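Local coordinates for putative molybdenum cofactor biosynthesis protein D2 (MoaD2) / thiamine S (Mycobacterium smegmatis, PDB 6JC0) that probably serves as the small, ubiquitin-like sulfur-carrier subunit in molybdenum cofactor biosynthesis, as in other members of the MoaD/ThiS family, at residues C57-D62 with V79-P84. Sequence-based numbering, arbitrary orientation.
Sequences CSYLCD and VDVLPP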
# COMPACT_ATOMS: atom_id res chain seq x y z
N CYS B 57 -24.24 22.80 -3.78
CA CYS B 57 -23.18 23.44 -3.02
C CYS B 57 -23.40 23.39 -1.51
O CYS B 57 -24.54 23.29 -1.04
CB CYS B 57 -23.02 24.90 -3.46
SG CYS B 57 -22.19 25.12 -5.05
N SER B 58 -22.31 23.45 -0.76
CA SER B 58 -22.37 23.70 0.67
C SER B 58 -21.86 25.12 0.91
O SER B 58 -21.37 25.77 -0.03
CB SER B 58 -21.55 22.68 1.46
OG SER B 58 -20.19 22.74 1.11
N TYR B 59 -21.97 25.61 2.14
CA TYR B 59 -21.67 27.01 2.40
C TYR B 59 -20.94 27.24 3.72
O TYR B 59 -21.18 26.56 4.71
CB TYR B 59 -22.96 27.83 2.37
CG TYR B 59 -23.70 27.69 1.06
CD1 TYR B 59 -23.39 28.51 -0.03
CD2 TYR B 59 -24.68 26.72 0.89
CE1 TYR B 59 -24.05 28.37 -1.24
CE2 TYR B 59 -25.34 26.57 -0.31
CZ TYR B 59 -25.02 27.40 -1.37
OH TYR B 59 -25.68 27.26 -2.57
N LEU B 60 -20.02 28.21 3.69
CA LEU B 60 -19.36 28.68 4.90
C LEU B 60 -19.71 30.14 5.15
O LEU B 60 -19.81 30.93 4.22
CB LEU B 60 -17.85 28.53 4.79
CG LEU B 60 -17.28 27.26 4.16
CD1 LEU B 60 -15.78 27.41 3.98
CD2 LEU B 60 -17.61 26.03 5.01
N CYS B 61 -19.90 30.49 6.42
CA CYS B 61 -20.01 31.88 6.83
C CYS B 61 -18.80 32.20 7.69
O CYS B 61 -18.66 31.65 8.79
CB CYS B 61 -21.30 32.14 7.61
SG CYS B 61 -22.80 32.09 6.61
N ASP B 62 -17.92 33.08 7.20
CA ASP B 62 -16.62 33.30 7.82
C ASP B 62 -15.91 31.96 8.03
O ASP B 62 -15.40 31.68 9.10
CB ASP B 62 -16.75 34.06 9.14
CG ASP B 62 -17.24 35.49 8.96
OD1 ASP B 62 -17.13 36.02 7.83
OD2 ASP B 62 -17.73 36.08 9.94
N VAL B 79 -19.42 34.94 2.79
CA VAL B 79 -20.08 33.67 2.50
C VAL B 79 -19.33 32.93 1.39
O VAL B 79 -19.20 33.45 0.27
CB VAL B 79 -21.55 33.86 2.09
CG1 VAL B 79 -22.19 32.53 1.73
CG2 VAL B 79 -22.34 34.54 3.20
N ASP B 80 -18.83 31.74 1.69
CA ASP B 80 -18.13 30.93 0.69
C ASP B 80 -19.07 29.91 0.05
O ASP B 80 -19.83 29.23 0.74
CB ASP B 80 -16.94 30.20 1.32
CG ASP B 80 -15.80 31.14 1.70
OD1 ASP B 80 -15.89 32.34 1.38
OD2 ASP B 80 -14.82 30.68 2.31
N VAL B 81 -19.00 29.80 -1.28
CA VAL B 81 -19.81 28.84 -2.02
C VAL B 81 -18.97 27.64 -2.46
O VAL B 81 -18.10 27.76 -3.33
CB VAL B 81 -20.44 29.50 -3.27
CG1 VAL B 81 -21.30 28.49 -4.01
CG2 VAL B 81 -21.26 30.71 -2.87
N LEU B 82 -19.26 26.48 -1.87
CA LEU B 82 -18.43 25.29 -2.05
C LEU B 82 -19.15 24.17 -2.79
O LEU B 82 -20.09 23.57 -2.26
CB LEU B 82 -17.95 24.76 -0.69
CG LEU B 82 -16.70 25.35 -0.03
CD1 LEU B 82 -16.88 26.82 0.30
CD2 LEU B 82 -16.33 24.56 1.22
N PRO B 83 -18.72 23.87 -4.03
CA PRO B 83 -19.27 22.72 -4.76
C PRO B 83 -18.90 21.41 -4.07
O PRO B 83 -18.03 21.42 -3.20
CB PRO B 83 -18.61 22.83 -6.14
CG PRO B 83 -18.16 24.25 -6.24
CD PRO B 83 -17.76 24.62 -4.84
N PRO B 84 -19.57 20.30 -4.44
CA PRO B 84 -19.15 19.00 -3.92
C PRO B 84 -17.67 18.77 -4.17
O PRO B 84 -17.15 19.17 -5.21
CB PRO B 84 -20.01 18.01 -4.72
CG PRO B 84 -21.23 18.80 -5.07
CD PRO B 84 -20.74 20.20 -5.32
O HOH W 1 -19.38 21.13 -0.56
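Strands 58-61 and 79-82 run antiparallel, joined by four backbone hydrogen bonds. Ser58 and Leu82 exchange one pair, the shorter from Ser58 N to Leu82 O (2.7 Å, 159° at the hydrogen); Leu60 and Asp80 exchange the other, with Asp80 N to Leu60 O at 2.8 Å. The face of Tyr59, Cys61, Val79 and Val81 is buried, packed against helix 36-44 through Tyr59 and Val79. With CG anti to its carbonyl carbon (chi1 -57°), Tyr59 lies alongside Val81, and its CE1 reaches Val81 CG1 at 3.9 Å. The same methyl, Val81 CG1, receives Cys57 SG from the strand end at 3.6 Å. The other face is more polar and partly open at Ser58 and Leu60. Leu60 crosses Leu82 at about a right angle, CD1 to CD1 3.9 Å, while Asp80 OD2 forms a salt bridge with Arg12 and a hydrogen bond to a polar side chain of another protein in the assembly, which also packs on Leu60 and Leu82. At exposed Ser58, a water 2.5 Å from its OG donates to Pro83 O, itself hydrogen-bonded to an aromatic side chain of that protein. The pair belongs to the mixed sheet of the ubiquitin-like beta-grasp fold; strand 77-82 leads into the C-terminal Gly-Gly tail, as in MoaD/ThiS sulfur carriers.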